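Local atomic coordinates of nitrogenase molybdenum-iron protein alpha chain (PDB entry 4WES), a protein that reduces dinitrogen to ammonia as the molybdenum-iron component of nitrogenase, using an iron-molybdenum cofactor and an [8Fe-7S] cluster shared with the beta chain. Residues S209-E215 with Y234-L240; I279-K283 with V422-Y427. Where two conformers were deposited one is given. Residue numbers count along the deposited sequence, not the author numbering.

How the contacts relate
Coming from the N terminus, the chain lays down strand 209-215, runs through helix 221-232 and returns as strand 235-239, and contact 1 closes that beta-alpha-beta unit at one side of a four-strand parallel sheet. It then adds strand 257-260 beyond 209-215 and, after helix 263-277, strand 281-283, the edge strand opposite 235-239. Contact 2 closes only much later, when the loop 422-427 comes back to that last strand, with 138 residues in between. The two contacts are therefore in series, neither nested nor crossed. Their centres are about 14 Å apart and they do not touch, but strand 257-260 lies between them, joining both to one sheet: contact 1 forms its 235-239 side, contact 2 borders its 281-283 side.

Contact 1 of 2, residues S209-E215 with Y234-L240; sequences SINVLGE and YHVNATL
Parallel strands 209-213 and 235-239 approach to 4.6 Å between axes, inclined by 38°. S209 pairs with H235 and I210 with V236, but V212 with T239: N237, helical (-62/-45), is an extra residue, making a beta bulge. Backbone hydrogen bonds link I210 N to H235 O (3.0 Å), N237 N to I210 O (2.8 Å), V212 N to A238 O (3.0 Å) and L240 N to V212 O (2.9 Å). At the far end G214 turns the corner with positive phi, and E215 N reaches L240 O (3.1 Å). On one face H235 ND1 donates to S209 OG (3.0 Å), which also hydrogen-bonds K206 O and accepts from a water (2.8 Å) that donates to N237 OD1 too (3.1 Å); N237 ND2 donates to N211 OD1 (2.9 Å) and N251 O, while N211 ND2 turns to A252 O and N258 OD1. L213 CD2 meets L240 CD2 at 4.0 Å. The opposite face carries I210 (p, p), its CD1 4.0 Å from V236 CG1, beneath helix 289-303. With helix 221-232 they form a beta-alpha-beta unit in the parallel sheet of an alpha/beta domain, its G214 corner about 4 Å from the side chain of cofactor ligand C262.

Contact 2 of 2, residues I279-K283 with V422-Y427; sequences IPWIK and VPLSSY
K283, W281 and S425 lose the most surface here, and the backbone sets them up. Residues 281-283 are extended, and the irregular segment 422-427 meets them at one bridge, I282 to L424, CA to CA 4.4 Å. Two hydrogen bonds flank that pair: S425 N to W281 O at 2.8 Å and K283 N to P423 O at 3.2 Å. P423 (-85/60) centres an inverse gamma turn, with a weak hydrogen bond from L424 N to V422 O (2.9 Å), and S425 has left-handed backbone angles (48/42). That conformation brings S425 CA over one face of the W281 indole (chi1 p), 3.6 Å from the centroid of the six-membered ring in a CH-pi contact, with S426 N over the same face; S425 OG hydrogen-bonds E274 OE1 of helix 263-277. In fold terms, 281-283 is an edge strand of a four-strand parallel sheet, and the segment joining helices 411-419 and 430-433 packs against its edge. K283 points its CB toward this segment, 3.4 Å from S426 O. Its side chain (t, p, t, p) then passes the Y427 ring face, CE 3.9 Å from the ring centroid in a second CH-pi contact, and NZ hydrogen-bonds Q261 O and V260 O, close to cofactor ligand C262. Y427 OH goes on to H349 ND1. On the strand face opposite W281, I282 and P280 pack on L424 and V422: I282 CG2 lies 3.6 Å from L424 CD2 and 3.9 Å from V422 CG1, and P280 CB is 4.0 Å from L424 CD2.

Contact 1 of 2, residues S209-E215 with Y234-L240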
loop_
_atom_site.group_PDB
_atom_site.type_symbol
_atom_site.label_atom_id
_atom_site.label_comp_id
_atom_site.label_asym_id
_atom_site.label_seq_id
_atom_site.Cartn_x
_atom_site.Cartn_y
_atom_site.Cartn_z
ATOM N N SER A 209 -5.018 49.667 -9.206
ATOM C CA SER A 209 -5.631 48.442 -9.700
ATOM C C SER A 209 -4.987 47.960 -10.993
ATOM O O SER A 209 -4.840 48.710 -11.959
ATOM C CB SER A 209 -7.135 48.628 -9.907
ATOM O OG SER A 209 -7.870 48.604 -8.686
ATOM N N ILE A 210 -4.606 46.688 -10.974
ATOM C CA ILE A 210 -4.029 46.019 -12.133
ATOM C C ILE A 210 -4.817 44.726 -12.374
ATOM O O ILE A 210 -5.420 44.168 -11.476
ATOM C CB ILE A 210 -2.532 45.710 -11.905
ATOM C CG1 ILE A 210 -2.314 44.712 -10.782
ATOM C CG2 ILE A 210 -1.795 47.006 -11.664
ATOM C CD1 ILE A 210 -2.313 43.257 -11.269
ATOM N N ASN A 211 -4.742 44.234 -13.613
ATOM C CA ASN A 211 -5.164 42.870 -13.925
ATOM C C ASN A 211 -3.958 42.081 -14.412
ATOM O O ASN A 211 -3.086 42.639 -15.057
ATOM C CB ASN A 211 -6.166 42.810 -15.054
ATOM C CG ASN A 211 -7.478 43.513 -14.766
ATOM O OD1 ASN A 211 -7.993 43.506 -13.637
ATOM N ND2 ASN A 211 -8.004 44.175 -15.812
ATOM N N VAL A 212 -3.937 40.777 -14.108
ATOM C CA VAL A 212 -3.007 39.875 -14.756
ATOM C C VAL A 212 -3.754 39.093 -15.821
ATOM O O VAL A 212 -4.657 38.318 -15.520
ATOM C CB VAL A 212 -2.288 38.938 -13.791
ATOM C CG1 VAL A 212 -1.202 38.142 -14.530
ATOM C CG2 VAL A 212 -1.682 39.695 -12.626
ATOM N N LEU A 213 -3.436 39.373 -17.073
ATOM C CA LEU A 213 -4.105 38.755 -18.212
ATOM C C LEU A 213 -3.306 37.555 -18.738
ATOM O O LEU A 213 -2.076 37.646 -18.900
ATOM C CB LEU A 213 -4.275 39.746 -19.353
ATOM C CG LEU A 213 -5.121 41.004 -19.111
ATOM C CD1 LEU A 213 -5.308 41.744 -20.422
ATOM C CD2 LEU A 213 -6.442 40.681 -18.447
ATOM N N GLY A 214 -4.006 36.476 -19.079
ATOM C CA GLY A 214 -3.339 35.309 -19.645
ATOM C C GLY A 214 -2.474 34.618 -18.615
ATOM O O GLY A 214 -1.296 34.294 -18.852
ATOM N N GLU A 215 -3.070 34.373 -17.468
ATOM C CA GLU A 215 -2.433 33.691 -16.360
ATOM C C GLU A 215 -3.474 32.783 -15.728
ATOM O O GLU A 215 -4.562 33.256 -15.358
ATOM C CB GLU A 215 -1.891 34.684 -15.345
ATOM C CG GLU A 215 -1.489 34.057 -14.041
ATOM C CD GLU A 215 -0.520 32.904 -14.171
ATOM O OE1 GLU A 215 -0.688 31.905 -13.432
ATOM O OE2 GLU A 215 0.414 33.008 -15.009
ATOM N N TYR A 234 -0.286 46.907 -4.753
ATOM C CA TYR A 234 -1.267 46.871 -5.828
ATOM C C TYR A 234 -2.547 46.192 -5.391
ATOM O O TYR A 234 -2.541 45.306 -4.511
ATOM C CB TYR A 234 -0.707 46.120 -7.040
ATOM C CG TYR A 234 0.487 46.818 -7.671
ATOM C CD1 TYR A 234 0.321 47.963 -8.459
ATOM C CD2 TYR A 234 1.779 46.353 -7.466
ATOM C CE1 TYR A 234 1.395 48.619 -9.029
ATOM C CE2 TYR A 234 2.862 46.999 -8.023
ATOM C CZ TYR A 234 2.680 48.135 -8.795
ATOM O OH TYR A 234 3.739 48.781 -9.366
ATOM N N HIS A 235 -3.640 46.556 -6.044
ATOM C CA HIS A 235 -4.869 45.839 -5.943
ATOM C C HIS A 235 -4.941 44.947 -7.182
ATOM O O HIS A 235 -4.982 45.461 -8.301
ATOM C CB HIS A 235 -6.078 46.784 -5.932
ATOM C CG HIS A 235 -7.370 46.047 -5.960
ATOM N ND1 HIS A 235 -8.268 46.132 -7.008
ATOM C CD2 HIS A 235 -7.902 45.179 -5.075
ATOM C CE1 HIS A 235 -9.303 45.352 -6.760
ATOM N NE2 HIS A 235 -9.109 44.767 -5.592
ATOM N N VAL A 236 -4.985 43.625 -6.987
ATOM C CA VAL A 236 -5.090 42.727 -8.111
ATOM C C VAL A 236 -6.571 42.562 -8.433
ATOM O O VAL A 236 -7.269 41.726 -7.858
ATOM C CB VAL A 236 -4.376 41.380 -7.899
ATOM C CG1 VAL A 236 -4.439 40.551 -9.164
ATOM C CG2 VAL A 236 -2.941 41.601 -7.464
ATOM N N ASN A 237 -7.038 43.407 -9.345
ATOM C CA ASN A 237 -8.472 43.473 -9.636
ATOM C C ASN A 237 -9.019 42.161 -10.188
ATOM O O ASN A 237 -10.071 41.696 -9.783
ATOM C CB ASN A 237 -8.696 44.631 -10.615
ATOM C CG ASN A 237 -10.132 44.775 -11.016
ATOM O OD1 ASN A 237 -11.002 45.066 -10.193
ATOM N ND2 ASN A 237 -10.404 44.508 -12.271
ATOM N N ALA A 238 -8.291 41.577 -11.139
ATOM C CA ALA A 238 -8.679 40.313 -11.731
ATOM C C ALA A 238 -7.464 39.659 -12.331
ATOM O O ALA A 238 -6.574 40.332 -12.840
ATOM C CB ALA A 238 -9.710 40.520 -12.833
ATOM N N THR A 239 -7.469 38.335 -12.309
ATOM C CA THR A 239 -6.566 37.519 -13.110
ATOM C C THR A 239 -7.452 36.760 -14.094
ATOM O O THR A 239 -8.414 36.066 -13.719
ATOM C CB THR A 239 -5.730 36.588 -12.249
ATOM O OG1 THR A 239 -4.887 37.416 -11.442
ATOM C CG2 THR A 239 -4.850 35.660 -13.081
ATOM N N LEU A 240 -7.155 36.916 -15.386
ATOM C CA LEU A 240 -7.876 36.198 -16.430
ATOM C C LEU A 240 -7.049 35.006 -16.856
ATOM O O LEU A 240 -6.063 35.174 -17.585
ATOM C CB LEU A 240 -8.203 37.109 -17.617
ATOM C CG LEU A 240 -9.543 37.853 -17.512
ATOM C CD1 LEU A 240 -9.667 38.692 -16.278
ATOM C CD2 LEU A 240 -9.826 38.643 -18.765
HETATM O O HOH W 1 -10.573 47.893 -8.878
#

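Contact 2 of 2, residues I279-K283 with V422-Y427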
loop_
_atom_site.group_PDB
_atom_site.type_symbol
_atom_site.label_atom_id
_atom_site.label_comp_id
_atom_site.label_asym_id
_atom_site.label_seq_id
_atom_site.Cartn_x
_atom_site.Cartn_y
_atom_site.Cartn_z
ATOM N N ILE A 279 -7.662 51.306 -21.325
ATOM C CA ILE A 279 -6.743 50.680 -20.387
ATOM C C ILE A 279 -5.509 50.180 -21.122
ATOM O O ILE A 279 -5.624 49.323 -22.009
ATOM C CB ILE A 279 -7.436 49.546 -19.632
ATOM C CG1 ILE A 279 -8.667 50.037 -18.851
ATOM C CG2 ILE A 279 -6.451 48.829 -18.713
ATOM C CD1 ILE A 279 -9.614 48.933 -18.442
ATOM N N PRO A 280 -4.318 50.697 -20.764
ATOM C CA PRO A 280 -3.083 50.244 -21.414
ATOM C C PRO A 280 -2.685 48.878 -20.921
ATOM O O PRO A 280 -3.125 48.416 -19.868
ATOM C CB PRO A 280 -2.068 51.304 -20.992
ATOM C CG PRO A 280 -2.574 51.805 -19.686
ATOM C CD PRO A 280 -4.066 51.723 -19.739
ATOM N N TRP A 281 -1.825 48.222 -21.688
ATOM C CA TRP A 281 -1.246 46.958 -21.246
ATOM C C TRP A 281 0.255 46.978 -21.426
ATOM O O TRP A 281 0.776 47.679 -22.286
ATOM C CB TRP A 281 -1.858 45.763 -21.946
ATOM C CG TRP A 281 -1.724 45.631 -23.442
ATOM C CD1 TRP A 281 -2.546 46.178 -24.390
ATOM C CD2 TRP A 281 -0.736 44.879 -24.157
ATOM N NE1 TRP A 281 -2.165 45.762 -25.643
ATOM C CE2 TRP A 281 -1.051 44.967 -25.524
ATOM C CE3 TRP A 281 0.372 44.116 -23.766
ATOM C CZ2 TRP A 281 -0.283 44.350 -26.508
ATOM C CZ3 TRP A 281 1.112 43.500 -24.734
ATOM C CH2 TRP A 281 0.766 43.597 -26.078
ATOM N N ILE A 282 0.947 46.207 -20.583
ATOM C CA ILE A 282 2.356 45.942 -20.772
ATOM C C ILE A 282 2.543 44.455 -20.812
ATOM O O ILE A 282 1.848 43.687 -20.144
ATOM C CB ILE A 282 3.269 46.536 -19.669
ATOM C CG1 ILE A 282 2.871 46.067 -18.263
ATOM C CG2 ILE A 282 3.309 48.034 -19.748
ATOM C CD1 ILE A 282 3.951 46.348 -17.239
ATOM N N LYS A 283 3.502 44.009 -21.633
ATOM C CA LYS A 283 3.953 42.630 -21.491
ATOM C C LYS A 283 4.632 42.464 -20.162
ATOM O O LYS A 283 5.413 43.296 -19.757
ATOM C CB LYS A 283 4.908 42.282 -22.639
ATOM C CG LYS A 283 5.311 40.799 -22.697
ATOM C CD LYS A 283 4.140 39.924 -23.128
ATOM C CE LYS A 283 4.423 38.430 -23.012
ATOM N NZ LYS A 283 4.777 37.983 -21.639
ATOM N N VAL A 422 9.789 50.460 -21.473
ATOM C CA VAL A 422 8.619 49.818 -20.911
ATOM C C VAL A 422 7.793 49.264 -22.073
ATOM O O VAL A 422 7.518 50.001 -23.030
ATOM C CB VAL A 422 7.804 50.837 -20.094
ATOM C CG1 VAL A 422 6.532 50.207 -19.559
ATOM C CG2 VAL A 422 8.635 51.404 -18.949
ATOM N N PRO A 423 7.402 47.975 -22.009
ATOM C CA PRO A 423 6.777 47.309 -23.161
ATOM C C PRO A 423 5.264 47.569 -23.205
ATOM O O PRO A 423 4.440 46.644 -23.115
ATOM C CB PRO A 423 7.101 45.843 -22.927
ATOM C CG PRO A 423 7.134 45.723 -21.427
ATOM C CD PRO A 423 7.762 47.016 -20.946
ATOM N N LEU A 424 4.910 48.858 -23.300
ATOM C CA LEU A 424 3.515 49.260 -23.443
ATOM C C LEU A 424 2.985 48.822 -24.812
ATOM O O LEU A 424 3.514 49.207 -25.856
ATOM C CB LEU A 424 3.367 50.769 -23.245
ATOM C CG LEU A 424 3.301 51.236 -21.803
ATOM C CD1 LEU A 424 3.667 52.685 -21.668
ATOM C CD2 LEU A 424 1.913 51.000 -21.216
ATOM N N SER A 425 1.927 48.033 -24.776
ATOM C CA SER A 425 1.274 47.513 -25.982
ATOM C C SER A 425 2.276 46.934 -26.953
ATOM O O SER A 425 2.159 47.115 -28.147
ATOM C CB SER A 425 0.413 48.619 -26.613
ATOM O OG SER A 425 -0.453 49.146 -25.611
ATOM N N SER A 426 3.254 46.202 -26.435
ATOM C CA SER A 426 4.273 45.642 -27.300
ATOM C C SER A 426 4.768 44.329 -26.740
ATOM O O SER A 426 4.563 43.995 -25.563
ATOM C CB SER A 426 5.393 46.632 -27.506
ATOM O OG SER A 426 6.043 46.868 -26.314
ATOM N N TYR A 427 5.385 43.527 -27.616
ATOM C CA TYR A 427 5.988 42.244 -27.240
ATOM C C TYR A 427 7.045 41.954 -28.262
ATOM O O TYR A 427 6.728 41.801 -29.448
ATOM C CB TYR A 427 4.949 41.141 -27.238
ATOM C CG TYR A 427 5.444 39.729 -26.916
ATOM C CD1 TYR A 427 6.461 39.508 -25.994
ATOM C CD2 TYR A 427 4.875 38.629 -27.524
ATOM C CE1 TYR A 427 6.865 38.232 -25.680
ATOM C CE2 TYR A 427 5.278 37.339 -27.215
ATOM C CZ TYR A 427 6.277 37.141 -26.299
ATOM O OH TYR A 427 6.638 35.846 -25.952
#